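Local atomic coordinates of probable dipeptidase (Pseudomonas aeruginosa, PDB entry 3B40), a protein that probably acts as a metal-dependent dipeptidase of the M19 membrane dipeptidase family, a group built on the TIM-barrel fold. Residues Phe87-Arg92 with Tyr141-Asp145; Ala66-Pro71 with Leu138-Pro142; Pro80-Thr84 with Pro179-Asp183; Thr30-Phe35 with Ile97-Leu102. The protein carries 11 engineered substitutions. One frame throughout, in Å; residues are numbered along the deposited sequence.

Contact 1: Phe87-Arg92 with Tyr141-Asp145; sequences FVDEAR and YPLGD. With CA (calcium ion), chain F.
At the outer layer of the TIM barrel, the first turns of helix 87-108 rest Val88, Ala91 and Arg92 on Tyr141 and Pro142, in the loop that follows strand 131-138. Tyr141 enters with its CG anti to the backbone N (chi1 175°), which sends the ring alongside the helix. Its ring edge meets the methyl of Ala91, CE2 lying 3.6 Å from Ala91 CB, while Val88 CG2 approaches obliquely, 3.7 Å from Tyr141 CZ. The phenol oxygen OH ends 3.3 Å from Phe87 CB and is similarly near Val88 N, but the angle there is too poor for a hydrogen bond. Pro142 adds a second apolar touch through its CG, 3.9 Å from Ala91 CB.

The polar flank belongs to Arg92, whose chain runs extended from CG to NE. NE donates to Pro142 O over 2.8 Å, yet the N-H...O angle of 117° marks this bond as weak. A water continues the link: it takes a weak bond of 2.7 Å from Arg92 NH2 and gives another weak one to Leu143 O. Val88 CG1 sits 3.7 Å above the guanidinium plane, away from its centre, so that one branch of the valine faces the arginine and the other the tyrosine.

Asp89 points away from the loop, and both its carboxylate oxygens bind a calcium ion together with His93. One helix end thus serves two neighbours, a metal and a loop; the loop leaves the C-terminal end of a barrel strand and packs against the start of an outer-layer helix, as in TIM barrels.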
loop_
_atom_site.group_PDB
_atom_site.type_symbol
_atom_site.label_atom_id
_atom_site.label_comp_id
_atom_site.label_asym_id
_atom_site.label_seq_id
_atom_site.Cartn_x
_atom_site.Cartn_y
_atom_site.Cartn_z
ATOM N N PHE A 87 4.278 1.833 23.472
ATOM C CA PHE A 87 3.614 1.552 22.196
ATOM C C PHE A 87 4.573 1.051 21.119
ATOM O O PHE A 87 4.166 0.294 20.233
ATOM C CB PHE A 87 2.896 2.811 21.698
ATOM C CG PHE A 87 1.498 2.958 22.221
ATOM C CD1 PHE A 87 0.440 3.131 21.343
ATOM C CD2 PHE A 87 1.238 2.892 23.583
ATOM C CE1 PHE A 87 -0.860 3.264 21.814
ATOM C CE2 PHE A 87 -0.054 3.027 24.070
ATOM C CZ PHE A 87 -1.110 3.208 23.185
ATOM N N VAL A 88 5.839 1.476 21.184
ATOM C CA VAL A 88 6.851 0.998 20.230
ATOM C C VAL A 88 7.021 -0.512 20.344
ATOM O O VAL A 88 7.103 -1.206 19.330
ATOM C CB VAL A 88 8.228 1.712 20.379
ATOM C CG1 VAL A 88 9.182 1.285 19.252
ATOM C CG2 VAL A 88 8.056 3.236 20.362
ATOM N N ASP A 89 7.066 -1.026 21.572
ATOM C CA ASP A 89 7.237 -2.460 21.766
ATOM C C ASP A 89 6.005 -3.231 21.299
ATOM O O ASP A 89 6.117 -4.335 20.770
ATOM C CB ASP A 89 7.561 -2.804 23.218
ATOM C CG ASP A 89 7.941 -4.264 23.383
ATOM O OD1 ASP A 89 8.990 -4.686 22.811
ATOM O OD2 ASP A 89 7.175 -4.996 24.060
ATOM N N GLU A 90 4.833 -2.646 21.487
ATOM C CA GLU A 90 3.598 -3.251 20.978
ATOM C C GLU A 90 3.619 -3.365 19.456
ATOM O O GLU A 90 3.244 -4.392 18.897
ATOM C CB GLU A 90 2.378 -2.445 21.403
ATOM C CG GLU A 90 1.080 -3.228 21.236
ATOM C CD GLU A 90 1.020 -4.442 22.165
ATOM O OE1 GLU A 90 1.450 -4.305 23.335
ATOM O OE2 GLU A 90 0.569 -5.529 21.722
ATOM N N ALA A 91 4.057 -2.292 18.799
ATOM C CA ALA A 91 4.185 -2.247 17.353
ATOM C C ALA A 91 5.150 -3.343 16.883
ATOM O O ALA A 91 4.923 -3.956 15.843
ATOM C CB ALA A 91 4.633 -0.842 16.891
ATOM N N ARG A 92 6.185 -3.622 17.682
ATOM C CA ARG A 92 7.126 -4.738 17.418
ATOM C C ARG A 92 6.472 -6.119 17.540
ATOM O O ARG A 92 6.746 -7.027 16.755
ATOM C CB ARG A 92 8.324 -4.674 18.346
ATOM C CG ARG A 92 9.267 -3.518 18.083
ATOM C CD ARG A 92 10.602 -3.706 18.846
ATOM N NE ARG A 92 11.405 -2.497 18.689
ATOM C CZ ARG A 92 11.705 -1.648 19.671
ATOM N NH1 ARG A 92 11.326 -1.902 20.930
ATOM N NH2 ARG A 92 12.421 -0.568 19.389
ATOM N N TYR A 141 8.464 3.156 12.370
ATOM C CA TYR A 141 8.099 3.336 13.783
ATOM C C TYR A 141 8.528 2.179 14.727
ATOM O O TYR A 141 9.182 2.428 15.736
ATOM C CB TYR A 141 6.609 3.671 13.922
ATOM C CG TYR A 141 6.139 3.745 15.364
ATOM C CD1 TYR A 141 6.350 4.909 16.128
ATOM C CD2 TYR A 141 5.482 2.657 15.972
ATOM C CE1 TYR A 141 5.928 4.989 17.455
ATOM C CE2 TYR A 141 5.063 2.734 17.316
ATOM C CZ TYR A 141 5.287 3.901 18.036
ATOM O OH TYR A 141 4.872 3.986 19.344
ATOM N N PRO A 142 8.197 0.909 14.405
ATOM C CA PRO A 142 8.623 -0.148 15.340
ATOM C C PRO A 142 10.142 -0.303 15.543
ATOM O O PRO A 142 10.567 -0.929 16.528
ATOM C CB PRO A 142 8.089 -1.417 14.694
ATOM C CG PRO A 142 7.012 -0.971 13.748
ATOM C CD PRO A 142 7.432 0.365 13.266
ATOM N N LEU A 143 10.956 0.255 14.642
ATOM C CA LEU A 143 12.389 -0.044 14.639
ATOM C C LEU A 143 13.230 0.843 15.570
ATOM O O LEU A 143 14.403 0.542 15.786
ATOM C CB LEU A 143 12.978 -0.001 13.217
ATOM C CG LEU A 143 12.316 -0.698 12.019
ATOM C CD1 LEU A 143 13.211 -0.551 10.778
ATOM C CD2 LEU A 143 12.050 -2.163 12.349
ATOM N N GLY A 144 12.669 1.933 16.092
ATOM C CA GLY A 144 13.444 2.812 16.985
ATOM C C GLY A 144 14.614 3.436 16.238
ATOM O O GLY A 144 14.482 3.741 15.051
ATOM N N ASP A 145 15.758 3.601 16.907
ATOM C CA ASP A 145 16.955 4.206 16.294
ATOM C C ASP A 145 17.946 3.177 15.770
ATOM O O ASP A 145 19.090 3.515 15.453
ATOM C CB ASP A 145 17.707 5.099 17.288
ATOM C CG ASP A 145 16.878 6.277 17.799
ATOM O OD1 ASP A 145 16.008 6.778 17.049
ATOM O OD2 ASP A 145 17.110 6.703 18.965
HETATM CA CA CA F . 8.668 -7.126 23.698
HETATM O O HOH W 1 14.184 -1.373 17.579
#

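Contact 2: Ala66-Pro71 with Leu138-Pro142; sequences AIFGWP and LNAYP
Asn139 reaches across to Gly69 and Trp70 with a side chain that can be followed atom by atom. Its CB approaches the Phe68 ring obliquely, 4.2 Å from CE1. CB and CG of Asn139 each lie 3.6 Å from Gly69 O. A chi1 of -161° carries the amide alongside segment 66-71, and ND2 donates to Gly69 O over 2.8 Å. That nitrogen lies in the carbonyl plane, on a lone pair, although the N-H...O angle is only 141° and the acceptor is tilted from the amide plane. ND2 also touches Trp70 CB at 3.4 Å. The other tip atom, OD1, turns back to accept weak bonds from Tyr141 N and from Asn169, so both ends of the buried amide are engaged.

The segments are the ends of strands 62-68 and 131-138, parallel neighbours in the barrel sheet, and the loops that leave them. Strand pairing is represented by Leu138 N donating to Ile67 O over 3.1 Å, with the donor above the carbonyl plane. Past this bond a water carries the link on, lying 2.7 Å from Leu138 O and taking a weak bond from Gly69 N. Farther along, Pro71 CG stands over the centre of the Tyr141 ring as a CH-pi contact, 3.6 Å from the centroid and 13° off the normal. Pro142 CG, meanwhile, lies 3.5 Å from Gly69 O, the same oxygen that accepts from Asn139 ND2.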
loop_
_atom_site.group_PDB
_atom_site.type_symbol
_atom_site.label_atom_id
_atom_site.label_comp_id
_atom_site.label_asym_id
_atom_site.label_seq_id
_atom_site.Cartn_x
_atom_site.Cartn_y
_atom_site.Cartn_z
ATOM N N ALA A 66 3.027 -7.236 4.075
ATOM C CA ALA A 66 3.931 -6.412 4.841
ATOM C C ALA A 66 4.004 -6.847 6.301
ATOM O O ALA A 66 2.978 -7.089 6.938
ATOM C CB ALA A 66 3.501 -4.953 4.756
ATOM N N ILE A 67 5.235 -6.903 6.797
ATOM C CA ILE A 67 5.539 -6.869 8.207
ATOM C C ILE A 67 5.270 -5.437 8.650
ATOM O O ILE A 67 6.017 -4.503 8.286
ATOM C CB ILE A 67 7.044 -7.188 8.456
ATOM C CG1 ILE A 67 7.454 -8.565 7.874
ATOM C CG2 ILE A 67 7.396 -7.006 9.940
ATOM C CD1 ILE A 67 6.619 -9.808 8.254
ATOM N N PHE A 68 4.211 -5.267 9.427
ATOM C CA PHE A 68 3.711 -3.928 9.776
ATOM C C PHE A 68 3.471 -3.839 11.278
ATOM O O PHE A 68 2.962 -4.793 11.894
ATOM C CB PHE A 68 2.390 -3.672 9.030
ATOM C CG PHE A 68 1.727 -2.355 9.369
ATOM C CD1 PHE A 68 2.102 -1.196 8.714
ATOM C CD2 PHE A 68 0.686 -2.290 10.314
ATOM C CE1 PHE A 68 1.491 0.034 9.016
ATOM C CE2 PHE A 68 0.071 -1.058 10.623
ATOM C CZ PHE A 68 0.485 0.098 9.966
ATOM N N GLY A 69 3.874 -2.714 11.868
ATOM C CA GLY A 69 3.383 -2.307 13.180
ATOM C C GLY A 69 3.235 -0.789 13.191
ATOM O O GLY A 69 3.870 -0.095 12.391
ATOM N N TRP A 70 2.389 -0.277 14.087
ATOM C CA TRP A 70 2.227 1.165 14.280
ATOM C C TRP A 70 1.637 1.447 15.666
ATOM O O TRP A 70 1.328 0.491 16.387
ATOM C CB TRP A 70 1.355 1.739 13.147
ATOM C CG TRP A 70 -0.093 1.603 13.364
ATOM C CD1 TRP A 70 -0.769 0.494 13.792
ATOM C CD2 TRP A 70 -1.066 2.616 13.149
ATOM N NE1 TRP A 70 -2.122 0.759 13.850
ATOM C CE2 TRP A 70 -2.326 2.061 13.465
ATOM C CE3 TRP A 70 -0.999 3.953 12.700
ATOM C CZ2 TRP A 70 -3.521 2.804 13.365
ATOM C CZ3 TRP A 70 -2.186 4.690 12.607
ATOM C CH2 TRP A 70 -3.427 4.105 12.921
ATOM N N PRO A 71 1.498 2.747 16.060
ATOM C CA PRO A 71 0.992 3.093 17.403
ATOM C C PRO A 71 -0.534 2.980 17.489
ATOM O O PRO A 71 -1.235 3.993 17.646
ATOM C CB PRO A 71 1.446 4.560 17.603
ATOM C CG PRO A 71 2.287 4.920 16.349
ATOM C CD PRO A 71 1.823 3.957 15.284
ATOM N N LEU A 138 6.391 -2.216 6.189
ATOM C CA LEU A 138 5.963 -0.840 6.034
ATOM C C LEU A 138 5.947 -0.217 7.409
ATOM O O LEU A 138 5.401 -0.807 8.343
ATOM C CB LEU A 138 4.585 -0.750 5.334
ATOM C CG LEU A 138 3.971 0.620 5.001
ATOM C CD1 LEU A 138 4.745 1.328 3.899
ATOM C CD2 LEU A 138 2.513 0.446 4.546
ATOM N N ASN A 139 6.599 0.943 7.520
ATOM C CA ASN A 139 6.630 1.797 8.730
ATOM C C ASN A 139 7.900 1.618 9.581
ATOM O O ASN A 139 8.131 0.542 10.161
ATOM C CB ASN A 139 5.403 1.572 9.597
ATOM C CG ASN A 139 5.145 2.716 10.570
ATOM O OD1 ASN A 139 5.743 3.795 10.474
ATOM N ND2 ASN A 139 4.206 2.496 11.472
ATOM N N ALA A 140 8.720 2.665 9.663
ATOM C CA ALA A 140 9.946 2.608 10.482
ATOM C C ALA A 140 9.684 2.751 11.993
ATOM O O ALA A 140 10.584 2.510 12.797
ATOM C CB ALA A 140 10.930 3.678 10.022
ATOM N N TYR A 141 8.464 3.156 12.370
ATOM C CA TYR A 141 8.099 3.336 13.783
ATOM C C TYR A 141 8.528 2.179 14.727
ATOM O O TYR A 141 9.182 2.428 15.736
ATOM C CB TYR A 141 6.609 3.671 13.922
ATOM C CG TYR A 141 6.139 3.745 15.364
ATOM C CD1 TYR A 141 6.350 4.909 16.128
ATOM C CD2 TYR A 141 5.482 2.657 15.972
ATOM C CE1 TYR A 141 5.928 4.989 17.455
ATOM C CE2 TYR A 141 5.063 2.734 17.316
ATOM C CZ TYR A 141 5.287 3.901 18.036
ATOM O OH TYR A 141 4.872 3.986 19.344
ATOM N N PRO A 142 8.197 0.909 14.405
ATOM C CA PRO A 142 8.623 -0.148 15.340
ATOM C C PRO A 142 10.142 -0.303 15.543
ATOM O O PRO A 142 10.567 -0.929 16.528
ATOM C CB PRO A 142 8.089 -1.417 14.694
ATOM C CG PRO A 142 7.012 -0.971 13.748
ATOM C CD PRO A 142 7.432 0.365 13.266
HETATM O O HOH W 2 6.833 -2.103 10.246
#

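Contact 3: Pro80-Thr84 with Pro179-Asp183; sequences PHKPT and PFFND
Two long loops of the barrel, one after strand 62-68 and one after strand 160-162, meet where Pro80, His81 and Lys82 gather round the ring of Phe180. Lys82 supplies the cover over one face: its CG makes a CH-pi contact, 3.8 Å from the ring centroid and 22° off the normal, not centred on the ring. At the ring edge and near its plane, the carbonyl oxygen of His81 lies 3.3 Å from Phe180 CE2. Pro80 comes in obliquely, with CB 3.8 Å from Phe180 CZ. The chi1 of -165° swings the Phe180 ring away from its own N and toward segment 80-84. Helix 313-328 takes part as well: Phe180 stacks with Phe316, and Glu313 accepts from Lys82 N.

Phe180 belongs to a short 3-10 turn, 179-181, in which Asn182 N donates to Pro179 O over 3.0 Å. The turn offers two successive aromatic side chains to the opposite loop. Phe181, by contrast with its neighbour, has CG beside the backbone N, and its CD1 meets Pro83 CG at 3.3 Å, the two side chains crossing at about a right angle.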
loop_
_atom_site.group_PDB
_atom_site.type_symbol
_atom_site.label_atom_id
_atom_site.label_comp_id
_atom_site.label_asym_id
_atom_site.label_seq_id
_atom_site.Cartn_x
_atom_site.Cartn_y
_atom_site.Cartn_z
ATOM N N PRO A 80 -10.095 5.319 22.297
ATOM C CA PRO A 80 -8.733 5.346 21.769
ATOM C C PRO A 80 -7.714 5.753 22.823
ATOM O O PRO A 80 -8.010 6.551 23.707
ATOM C CB PRO A 80 -8.799 6.382 20.650
ATOM C CG PRO A 80 -9.980 7.227 20.976
ATOM C CD PRO A 80 -10.968 6.300 21.636
ATOM N N HIS A 81 -6.517 5.197 22.724
ATOM C CA HIS A 81 -5.469 5.490 23.684
ATOM C C HIS A 81 -4.366 6.218 22.950
ATOM O O HIS A 81 -3.947 5.790 21.863
ATOM C CB HIS A 81 -4.971 4.191 24.330
ATOM C CG HIS A 81 -6.079 3.335 24.865
ATOM N ND1 HIS A 81 -6.556 3.457 26.152
ATOM C CD2 HIS A 81 -6.837 2.379 24.272
ATOM C CE1 HIS A 81 -7.547 2.601 26.336
ATOM N NE2 HIS A 81 -7.738 1.935 25.209
ATOM N N LYS A 82 -3.931 7.342 23.514
ATOM C CA LYS A 82 -2.799 8.047 22.951
ATOM C C LYS A 82 -1.539 7.211 23.141
ATOM O O LYS A 82 -1.422 6.477 24.130
ATOM C CB LYS A 82 -2.639 9.456 23.539
ATOM C CG LYS A 82 -3.403 10.479 22.745
ATOM C CD LYS A 82 -3.262 11.903 23.260
ATOM C CE LYS A 82 -4.411 12.724 22.720
ATOM N NZ LYS A 82 -4.026 14.093 22.309
ATOM N N PRO A 83 -0.625 7.274 22.159
ATOM C CA PRO A 83 0.663 6.591 22.235
ATOM C C PRO A 83 1.520 7.033 23.410
ATOM O O PRO A 83 1.677 8.239 23.655
ATOM C CB PRO A 83 1.355 6.996 20.934
ATOM C CG PRO A 83 0.253 7.324 20.023
ATOM C CD PRO A 83 -0.786 7.975 20.869
ATOM N N THR A 84 2.059 6.036 24.108
ATOM C CA THR A 84 3.043 6.201 25.177
ATOM C C THR A 84 4.329 5.551 24.662
ATOM O O THR A 84 4.314 4.950 23.584
ATOM C CB THR A 84 2.582 5.475 26.457
ATOM O OG1 THR A 84 2.518 4.064 26.206
ATOM C CG2 THR A 84 1.213 5.971 26.906
ATOM N N PRO A 179 -2.778 14.392 14.179
ATOM C CA PRO A 179 -2.876 15.269 15.341
ATOM C C PRO A 179 -3.086 14.492 16.647
ATOM O O PRO A 179 -2.676 14.954 17.702
ATOM C CB PRO A 179 -4.073 16.151 15.018
ATOM C CG PRO A 179 -4.903 15.364 14.088
ATOM C CD PRO A 179 -3.918 14.558 13.260
ATOM N N PHE A 180 -3.677 13.304 16.565
ATOM C CA PHE A 180 -3.728 12.380 17.715
ATOM C C PHE A 180 -2.342 11.952 18.264
ATOM O O PHE A 180 -2.216 11.628 19.458
ATOM C CB PHE A 180 -4.560 11.149 17.345
ATOM C CG PHE A 180 -4.979 10.321 18.532
ATOM C CD1 PHE A 180 -5.907 10.818 19.454
ATOM C CD2 PHE A 180 -4.478 9.038 18.704
ATOM C CE1 PHE A 180 -6.316 10.046 20.580
ATOM C CE2 PHE A 180 -4.873 8.256 19.821
ATOM C CZ PHE A 180 -5.799 8.758 20.747
ATOM N N PHE A 181 -1.315 11.938 17.405
ATOM C CA PHE A 181 0.082 11.631 17.815
ATOM C C PHE A 181 0.884 12.910 18.150
ATOM O O PHE A 181 2.106 12.868 18.338
ATOM C CB PHE A 181 0.816 10.898 16.681
ATOM C CG PHE A 181 0.250 9.530 16.342
ATOM C CD1 PHE A 181 -0.623 8.872 17.216
ATOM C CD2 PHE A 181 0.652 8.876 15.157
ATOM C CE1 PHE A 181 -1.132 7.594 16.884
ATOM C CE2 PHE A 181 0.160 7.613 14.820
ATOM C CZ PHE A 181 -0.738 6.967 15.687
ATOM N N ASN A 182 0.184 14.038 18.150
ATOM C CA ASN A 182 0.750 15.394 18.307
ATOM C C ASN A 182 1.738 15.728 17.173
ATOM O O ASN A 182 2.698 16.457 17.364
ATOM C CB ASN A 182 1.358 15.586 19.721
ATOM C CG ASN A 182 1.712 17.042 20.018
ATOM O OD1 ASN A 182 1.002 17.951 19.593
ATOM N ND2 ASN A 182 2.828 17.267 20.734
ATOM N N ASP A 183 1.484 15.199 15.978
ATOM C CA ASP A 183 2.391 15.390 14.824
ATOM C C ASP A 183 2.365 16.830 14.320
ATOM O O ASP A 183 1.306 17.476 14.326
ATOM C CB ASP A 183 1.985 14.476 13.658
ATOM C CG ASP A 183 2.420 13.035 13.843
ATOM O OD1 ASP A 183 3.140 12.722 14.814
ATOM O OD2 ASP A 183 2.070 12.198 12.978
#

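Contact 4: Thr30-Phe35 with Ile97-Leu102; sequences TVPLDF and IRYKIL. Engineered in segment 30-35: Val31 (natural residue Ile), Leu33 (natural residue Pro).
Ile101 and Val31 reach toward each other tip to tip at the apolar centre, with Ile101 CG2 3.7 Å from Val31 CG1. Val31 is an engineered residue, as is Leu33. The same Ile101 methyl also meets the edge of the Phe35 ring, 3.7 Å from CD2, the two side chains crossing at about a right angle. The other branch of Ile101 runs on to CD1, which touches Pro32 O at 3.3 Å, within the type I beta turn that spans Pro32 to Phe35. Val31 CG2 lies more loosely against Leu102 CD2, and Leu102 in turn packs on Ile67 of strand 62-68. Loop, helix and strand 62-68 meet here, Val31 and Leu102 both packing on Leu65.

Nearer the surface, Leu33 CD2 meets Ile97 CG2 at 3.6 Å. Leu33 also lies over one face of the Arg98 guanidinium, its CG 3.8 Å above the plane and nearer the periphery than the centre.

The polar edge is Arg98, whose chain extends from CG to NE. It grips a single atom side-on with two nitrogens: NE donates to Val31 O over 2.6 Å at 146°, and NH1 donates to the same oxygen over 2.9 Å at 133°. That oxygen lies near the guanidinium plane. NH2 turns instead to Phe68 O, in segment 66-71. A buried guanidinium is therefore fixed by bonds to two backbone carbonyls, whose dipoles would be expected to favour its positive charge and which it would polarise in return.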
loop_
_atom_site.group_PDB
_atom_site.type_symbol
_atom_site.label_atom_id
_atom_site.label_comp_id
_atom_site.label_asym_id
_atom_site.label_seq_id
_atom_site.Cartn_x
_atom_site.Cartn_y
_atom_site.Cartn_z
ATOM N N THR A 30 -2.724 -6.267 3.161
ATOM C CA THR A 30 -2.428 -6.282 4.578
ATOM C C THR A 30 -2.674 -7.666 5.111
ATOM O O THR A 30 -3.622 -8.350 4.685
ATOM C CB THR A 30 -3.297 -5.247 5.336
ATOM O OG1 THR A 30 -2.843 -3.954 4.993
ATOM C CG2 THR A 30 -3.226 -5.417 6.862
ATOM N N VAL A 31 -1.811 -8.083 6.030
ATOM C CA VAL A 31 -2.010 -9.325 6.811
ATOM C C VAL A 31 -2.778 -8.977 8.111
ATOM O O VAL A 31 -2.244 -8.248 8.970
ATOM C CB VAL A 31 -0.633 -9.973 7.189
ATOM C CG1 VAL A 31 -0.822 -11.341 7.908
ATOM C CG2 VAL A 31 0.288 -10.097 5.979
ATOM N N PRO A 32 -4.030 -9.494 8.262
ATOM C CA PRO A 32 -4.831 -9.346 9.490
ATOM C C PRO A 32 -4.138 -10.096 10.617
ATOM O O PRO A 32 -3.617 -11.204 10.400
ATOM C CB PRO A 32 -6.165 -10.042 9.130
ATOM C CG PRO A 32 -6.191 -10.051 7.607
ATOM C CD PRO A 32 -4.746 -10.292 7.252
ATOM N N LEU A 33 -4.109 -9.514 11.806
ATOM C CA LEU A 33 -3.395 -10.158 12.910
ATOM C C LEU A 33 -3.936 -11.559 13.296
ATOM O O LEU A 33 -3.246 -12.346 13.926
ATOM C CB LEU A 33 -3.370 -9.229 14.133
ATOM C CG LEU A 33 -2.442 -8.038 13.902
ATOM C CD1 LEU A 33 -2.796 -6.849 14.821
ATOM C CD2 LEU A 33 -0.995 -8.496 14.084
ATOM N N ASP A 34 -5.169 -11.854 12.922
ATOM C CA ASP A 34 -5.764 -13.163 13.226
ATOM C C ASP A 34 -5.824 -14.076 11.996
ATOM O O ASP A 34 -6.559 -15.054 11.971
ATOM C CB ASP A 34 -7.161 -12.975 13.851
ATOM C CG ASP A 34 -8.172 -12.390 12.865
ATOM O OD1 ASP A 34 -7.758 -11.998 11.748
ATOM O OD2 ASP A 34 -9.383 -12.319 13.211
ATOM N N PHE A 35 -5.060 -13.737 10.962
ATOM C CA PHE A 35 -5.092 -14.483 9.717
ATOM C C PHE A 35 -4.511 -15.866 10.005
ATOM O O PHE A 35 -3.480 -15.979 10.660
ATOM C CB PHE A 35 -4.233 -13.753 8.676
ATOM C CG PHE A 35 -4.396 -14.258 7.273
ATOM C CD1 PHE A 35 -5.662 -14.470 6.727
ATOM C CD2 PHE A 35 -3.276 -14.446 6.475
ATOM C CE1 PHE A 35 -5.800 -14.911 5.416
ATOM C CE2 PHE A 35 -3.401 -14.872 5.166
ATOM C CZ PHE A 35 -4.674 -15.108 4.633
ATOM N N ILE A 97 4.085 -11.023 15.036
ATOM C CA ILE A 97 2.885 -11.771 14.710
ATOM C C ILE A 97 2.770 -11.967 13.207
ATOM O O ILE A 97 2.562 -13.095 12.741
ATOM C CB ILE A 97 1.615 -11.105 15.318
ATOM C CG1 ILE A 97 1.669 -11.242 16.858
ATOM C CG2 ILE A 97 0.312 -11.740 14.733
ATOM C CD1 ILE A 97 0.583 -10.553 17.582
ATOM N N ARG A 98 2.935 -10.883 12.446
ATOM C CA ARG A 98 2.798 -10.955 10.980
ATOM C C ARG A 98 3.855 -11.861 10.342
ATOM O O ARG A 98 3.547 -12.655 9.432
ATOM C CB ARG A 98 2.721 -9.554 10.371
ATOM C CG ARG A 98 1.339 -8.940 10.611
ATOM C CD ARG A 98 1.237 -7.500 10.188
ATOM N NE ARG A 98 -0.161 -7.114 10.062
ATOM C CZ ARG A 98 -0.757 -6.189 10.813
ATOM N NH1 ARG A 98 -2.043 -5.930 10.626
ATOM N NH2 ARG A 98 -0.069 -5.533 11.758
ATOM N N TYR A 99 5.076 -11.802 10.876
ATOM C CA TYR A 99 6.146 -12.718 10.458
ATOM C C TYR A 99 5.807 -14.191 10.719
ATOM O O TYR A 99 6.067 -15.056 9.887
ATOM C CB TYR A 99 7.467 -12.361 11.169
ATOM C CG TYR A 99 8.629 -13.202 10.691
ATOM C CD1 TYR A 99 9.260 -12.919 9.482
ATOM C CD2 TYR A 99 9.094 -14.280 11.441
ATOM C CE1 TYR A 99 10.334 -13.684 9.034
ATOM C CE2 TYR A 99 10.172 -15.068 10.985
ATOM C CZ TYR A 99 10.769 -14.756 9.784
ATOM O OH TYR A 99 11.822 -15.500 9.322
ATOM N N LYS A 100 5.248 -14.481 11.885
ATOM C CA LYS A 100 4.886 -15.859 12.210
ATOM C C LYS A 100 3.745 -16.364 11.324
ATOM O O LYS A 100 3.720 -17.538 10.955
ATOM C CB LYS A 100 4.502 -15.992 13.678
ATOM C CG LYS A 100 5.691 -16.200 14.616
ATOM C CD LYS A 100 5.227 -16.122 16.077
ATOM C CE LYS A 100 4.272 -17.285 16.456
ATOM N NZ LYS A 100 4.927 -18.363 17.258
ATOM N N ILE A 101 2.809 -15.478 10.982
ATOM C CA ILE A 101 1.727 -15.829 10.038
ATOM C C ILE A 101 2.268 -16.276 8.663
ATOM O O ILE A 101 1.855 -17.329 8.105
ATOM C CB ILE A 101 0.703 -14.666 9.881
ATOM C CG1 ILE A 101 -0.091 -14.469 11.181
ATOM C CG2 ILE A 101 -0.274 -14.912 8.660
ATOM C CD1 ILE A 101 -1.075 -13.258 11.135
ATOM N N LEU A 102 3.201 -15.493 8.134
ATOM C CA LEU A 102 3.752 -15.694 6.790
ATOM C C LEU A 102 4.605 -16.942 6.685
ATOM O O LEU A 102 4.422 -17.755 5.786
ATOM C CB LEU A 102 4.553 -14.463 6.330
ATOM C CG LEU A 102 3.745 -13.164 6.132
ATOM C CD1 LEU A 102 4.655 -11.999 5.795
ATOM C CD2 LEU A 102 2.712 -13.372 5.007
#

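In the fold
Contacts 1 and 2 share Tyr141 and Pro142, and their centres lie 7 Å apart: the helix presses the ring edge of Tyr141 while Pro71 lies over a face. Contact 3 extends this apolar run, since Pro71 CB lies 3.9 Å from Pro83 CG. It also packs on contact 1, with Phe87 CZ 3.4 Å from Lys82 O. Contact 4 uses the same helix as contact 1, farther along, with no direct touch between the two; contact 2 joins contact 4 through Arg98 NH2 and Phe68 O, 3.1 Å apart. The calcium held by Asp89 belongs to contact 1 and lies about 11 Å from the side chains of Pro142, shared by contacts 1 and 2, and Ile97 of contact 4.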